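Local coordinates for proteasome assembly chaperone family protein (Pyrococcus furiosus, PDB 3VR0) that activates the archaeal proteasome, and is a homologue of the chaperones that assist proteasome assembly, at residues K125-V130 / G194-I199; F129-G134 / R203-I208. One frame throughout, in Å; residues are numbered along the deposited sequence.

Contact 1 (K125-V130 / G194-I199); sequences KMLDFV and GLLLGI
Leu127 reaches from helix 116-131 over the near side of helix 192-202 and overlaps both Leu196 and Ile199. Its CG lies anti to the carbonyl carbon (chi1 -63°), and from there CD1 goes to Ile199 and CD2 to Leu196. Leu127 CD1 is 3.7 Å from Ile199 CG2. It also touches the backbone of the facing helix, since Leu127 CD1 is 3.8 Å from Leu196 O. On the Leu196 side, Leu127 CG lies 4.0 Å from Leu196 CD2. Met126 adds a looser touch: Met126 CB is 4.3 Å from Leu196 CD2. Leu196 CD2 therefore meets two successive residues, Met126 and Leu127.

The two helices pack on the same face of the mixed sheet of the PAC2 family fold. The short segments come within 10.5 Å at their axes and cross at -61°. At this spacing the helices meet through side chains, apart from the Leu127 methyls resting on Leu196 O; the side-chain contacts are all apolar. Toward the sheet, Leu127 also packs on Ile138 of strand 137-145, and Leu196 on Phe35 of strand 34-37. An alanine in place of Leu127 would probably open a gap between the helices and leave Leu196 and Ile199 without their main partner across this contact. Ile199 also packs on Leu84 of the second subunit, another copy of this protein.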
loop_
_atom_site.group_PDB
_atom_site.type_symbol
_atom_site.label_atom_id
_atom_site.label_comp_id
_atom_site.label_asym_id
_atom_site.label_seq_id
_atom_site.Cartn_x
_atom_site.Cartn_y
_atom_site.Cartn_z
ATOM N N LYS C 125 -14.426 8.599 10.256
ATOM C CA LYS C 125 -14.324 8.892 11.702
ATOM C C LYS C 125 -14.734 10.346 12.001
ATOM O O LYS C 125 -15.410 10.598 12.997
ATOM C CB LYS C 125 -12.907 8.683 12.251
ATOM C CG LYS C 125 -12.532 7.217 12.466
ATOM C CD LYS C 125 -13.226 6.594 13.716
ATOM C CE LYS C 125 -12.998 7.407 14.976
ATOM N NZ LYS C 125 -13.561 6.662 16.153
ATOM N N MET C 126 -14.302 11.284 11.171
ATOM C CA MET C 126 -14.758 12.695 11.331
ATOM C C MET C 126 -16.266 12.789 11.268
ATOM O O MET C 126 -16.855 13.522 12.074
ATOM C CB MET C 126 -14.195 13.630 10.291
ATOM C CG MET C 126 -12.721 13.798 10.390
ATOM S SD MET C 126 -12.139 15.036 9.194
ATOM C CE MET C 126 -10.434 15.020 9.752
ATOM N N LEU C 127 -16.882 12.086 10.306
ATOM C CA LEU C 127 -18.330 12.139 10.219
ATOM C C LEU C 127 -18.999 11.478 11.430
ATOM O O LEU C 127 -20.014 12.003 11.861
ATOM C CB LEU C 127 -18.916 11.585 8.905
ATOM C CG LEU C 127 -18.447 12.441 7.704
ATOM C CD1 LEU C 127 -18.603 11.701 6.428
ATOM C CD2 LEU C 127 -19.117 13.819 7.617
ATOM N N ASP C 128 -18.476 10.345 11.940
ATOM C CA ASP C 128 -19.116 9.676 13.092
ATOM C C ASP C 128 -19.091 10.633 14.294
ATOM O O ASP C 128 -20.002 10.668 15.094
ATOM C CB ASP C 128 -18.407 8.368 13.536
ATOM C CG ASP C 128 -18.441 7.239 12.464
ATOM O OD1 ASP C 128 -19.282 7.245 11.530
ATOM O OD2 ASP C 128 -17.594 6.335 12.565
ATOM N N PHE C 129 -18.000 11.339 14.441
ATOM C CA PHE C 129 -17.819 12.191 15.586
ATOM C C PHE C 129 -18.808 13.396 15.543
ATOM O O PHE C 129 -19.490 13.682 16.501
ATOM C CB PHE C 129 -16.370 12.653 15.621
ATOM C CG PHE C 129 -16.074 13.620 16.731
ATOM C CD1 PHE C 129 -16.349 13.279 18.079
ATOM C CD2 PHE C 129 -15.585 14.886 16.440
ATOM C CE1 PHE C 129 -16.077 14.196 19.120
ATOM C CE2 PHE C 129 -15.293 15.813 17.486
ATOM C CZ PHE C 129 -15.552 15.472 18.820
ATOM N N VAL C 130 -18.888 14.049 14.392
ATOM C CA VAL C 130 -19.665 15.252 14.212
ATOM C C VAL C 130 -21.198 14.970 14.286
ATOM O O VAL C 130 -21.976 15.792 14.797
ATOM C CB VAL C 130 -19.080 15.891 12.940
ATOM C CG1 VAL C 130 -19.973 15.934 11.742
ATOM C CG2 VAL C 130 -18.102 17.029 13.201
ATOM N N GLY C 194 -13.803 16.753 -0.654
ATOM C CA GLY C 194 -14.748 15.950 -1.406
ATOM C C GLY C 194 -15.356 14.824 -0.609
ATOM O O GLY C 194 -16.568 14.670 -0.613
ATOM N N LEU C 195 -14.531 13.982 0.030
ATOM C CA LEU C 195 -15.066 12.774 0.700
ATOM C C LEU C 195 -16.070 13.085 1.819
ATOM O O LEU C 195 -17.057 12.344 1.982
ATOM C CB LEU C 195 -13.936 11.938 1.313
ATOM C CG LEU C 195 -12.984 11.205 0.355
ATOM C CD1 LEU C 195 -12.237 10.140 1.099
ATOM C CD2 LEU C 195 -13.789 10.629 -0.865
ATOM N N LEU C 196 -15.842 14.180 2.575
ATOM C CA LEU C 196 -16.839 14.525 3.642
ATOM C C LEU C 196 -18.212 14.657 3.072
ATOM O O LEU C 196 -19.182 14.186 3.670
ATOM C CB LEU C 196 -16.447 15.779 4.423
ATOM C CG LEU C 196 -15.166 15.545 5.239
ATOM C CD1 LEU C 196 -14.654 16.876 5.876
ATOM C CD2 LEU C 196 -15.377 14.492 6.298
ATOM N N LEU C 197 -18.309 15.285 1.906
ATOM C CA LEU C 197 -19.641 15.464 1.292
ATOM C C LEU C 197 -20.120 14.153 0.677
ATOM O O LEU C 197 -21.300 13.759 0.848
ATOM C CB LEU C 197 -19.608 16.558 0.215
ATOM C CG LEU C 197 -19.246 17.952 0.754
ATOM C CD1 LEU C 197 -19.086 18.893 -0.410
ATOM C CD2 LEU C 197 -20.347 18.487 1.723
ATOM N N GLY C 198 -19.206 13.463 -0.022
ATOM C CA GLY C 198 -19.613 12.194 -0.715
ATOM C C GLY C 198 -20.072 11.134 0.242
ATOM O O GLY C 198 -21.100 10.509 0.054
ATOM N N ILE C 199 -19.302 10.948 1.311
ATOM C CA ILE C 199 -19.674 9.988 2.338
ATOM C C ILE C 199 -20.823 10.530 3.145
ATOM O O ILE C 199 -21.754 9.789 3.497
ATOM C CB ILE C 199 -18.482 9.645 3.266
ATOM C CG1 ILE C 199 -17.297 9.067 2.435
ATOM C CG2 ILE C 199 -18.936 8.615 4.328
ATOM C CD1 ILE C 199 -15.967 9.072 3.183
#

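Contact 2 (F129-G134 / R203-I208); sequences FVQEFG and RGMFGI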
loop_
_atom_site.group_PDB
_atom_site.type_symbol
_atom_site.label_atom_id
_atom_site.label_comp_id
_atom_site.label_asym_id
_atom_site.label_seq_id
_atom_site.Cartn_x
_atom_site.Cartn_y
_atom_site.Cartn_z
ATOM N N PHE C 129 -18.000 11.339 14.441
ATOM C CA PHE C 129 -17.819 12.191 15.586
ATOM C C PHE C 129 -18.808 13.396 15.543
ATOM O O PHE C 129 -19.490 13.682 16.501
ATOM C CB PHE C 129 -16.370 12.653 15.621
ATOM C CG PHE C 129 -16.074 13.620 16.731
ATOM C CD1 PHE C 129 -16.349 13.279 18.079
ATOM C CD2 PHE C 129 -15.585 14.886 16.440
ATOM C CE1 PHE C 129 -16.077 14.196 19.120
ATOM C CE2 PHE C 129 -15.293 15.813 17.486
ATOM C CZ PHE C 129 -15.552 15.472 18.820
ATOM N N VAL C 130 -18.888 14.049 14.392
ATOM C CA VAL C 130 -19.665 15.252 14.212
ATOM C C VAL C 130 -21.198 14.970 14.286
ATOM O O VAL C 130 -21.976 15.792 14.797
ATOM C CB VAL C 130 -19.080 15.891 12.940
ATOM C CG1 VAL C 130 -19.973 15.934 11.742
ATOM C CG2 VAL C 130 -18.102 17.029 13.201
ATOM N N GLN C 131 -21.614 13.799 13.823
ATOM C CA GLN C 131 -22.978 13.351 13.998
ATOM C C GLN C 131 -23.370 13.092 15.471
ATOM O O GLN C 131 -24.545 13.126 15.790
ATOM C CB GLN C 131 -23.259 12.086 13.176
ATOM C CG GLN C 131 -23.369 12.292 11.655
ATOM C CD GLN C 131 -23.727 10.971 10.961
ATOM O OE1 GLN C 131 -22.929 10.026 10.922
ATOM N NE2 GLN C 131 -24.933 10.897 10.441
ATOM N N GLU C 132 -22.411 12.845 16.356
ATOM C CA GLU C 132 -22.772 12.762 17.763
ATOM C C GLU C 132 -23.360 14.069 18.271
ATOM O O GLU C 132 -24.060 14.038 19.260
ATOM C CB GLU C 132 -21.596 12.351 18.643
ATOM C CG GLU C 132 -21.053 10.970 18.295
ATOM C CD GLU C 132 -19.868 10.615 19.144
ATOM O OE1 GLU C 132 -19.519 11.354 20.124
ATOM O OE2 GLU C 132 -19.288 9.564 18.847
ATOM N N PHE C 133 -23.112 15.191 17.581
ATOM C CA PHE C 133 -23.613 16.514 18.005
ATOM C C PHE C 133 -24.811 16.950 17.206
ATOM O O PHE C 133 -25.225 18.095 17.265
ATOM C CB PHE C 133 -22.480 17.547 17.977
ATOM C CG PHE C 133 -21.385 17.187 18.900
ATOM C CD1 PHE C 133 -21.465 17.526 20.264
ATOM C CD2 PHE C 133 -20.321 16.377 18.459
ATOM C CE1 PHE C 133 -20.452 17.089 21.161
ATOM C CE2 PHE C 133 -19.312 15.972 19.319
ATOM C CZ PHE C 133 -19.381 16.325 20.675
ATOM N N GLY C 134 -25.363 16.022 16.436
ATOM C CA GLY C 134 -26.503 16.323 15.608
ATOM C C GLY C 134 -26.170 16.992 14.280
ATOM O O GLY C 134 -27.074 17.503 13.652
ATOM N N ARG C 203 -24.954 9.022 4.214
ATOM C CA ARG C 203 -25.530 8.922 5.559
ATOM C C ARG C 203 -26.726 9.838 5.730
ATOM O O ARG C 203 -27.269 9.903 6.794
ATOM C CB ARG C 203 -24.513 9.336 6.616
ATOM C CG ARG C 203 -23.338 8.484 6.644
ATOM C CD ARG C 203 -22.359 9.076 7.613
ATOM N NE ARG C 203 -21.142 8.294 7.623
ATOM C CZ ARG C 203 -20.435 8.079 8.713
ATOM N NH1 ARG C 203 -20.866 8.557 9.885
ATOM N NH2 ARG C 203 -19.318 7.367 8.642
ATOM N N GLY C 204 -27.107 10.581 4.699
ATOM C CA GLY C 204 -28.315 11.406 4.803
ATOM C C GLY C 204 -27.971 12.828 5.187
ATOM O O GLY C 204 -28.868 13.628 5.417
ATOM N N MET C 205 -26.671 13.135 5.229
ATOM C CA MET C 205 -26.126 14.496 5.441
ATOM C C MET C 205 -26.032 15.257 4.114
ATOM O O MET C 205 -26.263 14.698 3.031
ATOM C CB MET C 205 -24.728 14.408 6.095
ATOM C CG MET C 205 -24.716 13.658 7.450
ATOM S SD MET C 205 -23.033 13.417 8.065
ATOM C CE MET C 205 -22.617 15.053 8.759
ATOM N N PHE C 206 -25.685 16.542 4.173
ATOM C CA PHE C 206 -25.792 17.374 2.971
ATOM C C PHE C 206 -24.906 18.563 3.113
ATOM O O PHE C 206 -24.479 18.893 4.244
ATOM C CB PHE C 206 -27.241 17.789 2.689
ATOM C CG PHE C 206 -27.865 18.696 3.757
ATOM C CD1 PHE C 206 -27.815 20.078 3.624
ATOM C CD2 PHE C 206 -28.541 18.157 4.856
ATOM C CE1 PHE C 206 -28.421 20.930 4.604
ATOM C CE2 PHE C 206 -29.132 18.992 5.842
ATOM C CZ PHE C 206 -29.079 20.386 5.696
ATOM N N GLY C 207 -24.615 19.208 1.994
ATOM C CA GLY C 207 -23.835 20.418 2.076
ATOM C C GLY C 207 -23.246 20.909 0.785
ATOM O O GLY C 207 -23.758 20.618 -0.265
ATOM N N ILE C 208 -22.176 21.677 0.879
ATOM C CA ILE C 208 -21.687 22.425 -0.257
ATOM C C ILE C 208 -20.168 22.464 -0.174
ATOM O O ILE C 208 -19.614 22.535 0.904
ATOM C CB ILE C 208 -22.278 23.915 -0.248
ATOM C CG1 ILE C 208 -21.833 24.688 -1.461
ATOM C CG2 ILE C 208 -21.920 24.668 1.106
ATOM C CD1 ILE C 208 -22.789 25.988 -1.771
#
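The Gln131 amide comes to the edge of the Arg203 guanidinium, near the guanidinium plane, and the two planes stand 52° apart. Arg203 NH1 donates a hydrogen bond of 2.7 Å to Gln131 OE1. The oxygen lies in the guanidinium plane, but the N-H...O angle of 149° is somewhat bent. Seen from the amide, the nitrogen is tilted 25° from the carbonyl plane. Arg203 NH1 also forms a salt bridge with Asp128 on the preceding turn of the helix. One nitrogen thus holds two oxygens of helix 116-131.

Met205 lies against the aliphatic part and the amide of Gln131. Gln131 CG is 3.8 Å from Met205 SD, and the amide carbon Gln131 CD is 3.9 Å from the same sulfur. The Met205 chain bends at its last torsion, which brings the methyl back toward the helix. There Met205 CE comes to 4.1 Å from Val130 CG1. Met205 also packs on Ile138 of strand 137-145, so the apolar part of the contact faces the sheet.

Both segments turn sharply. Residues 131-134 form a type I beta turn. Helix 192-202 closes in a Schellman motif, with Gly204 at positive phi, and the chain then enters strand 206-214. This helix-to-strand turn is tied to the C-terminal end of helix 116-131, which lies on the same sheet of the PAC2 family fold.

Contacts 1 and 2 are neighbours, their centres about 7 Å apart, on the same side of the chain's centre. Both start from helix 116-131 and share Phe129 and Val130. Their other halves follow each other in the chain: helix 192-202 supplies contact 1, and the turn into strand 206-214 supplies contact 2. The seam between the helices therefore runs from a buried apolar contact to a partly buried one that adds a hydrogen bond. Leu127 joins the two, as Leu127 CD2 lies 3.9 Å from Met205 CE. Strand 206-214 pairs with strand 137-145, which follows helix 116-131, so both helices are also linked through adjacent strands of one PAC2 sheet.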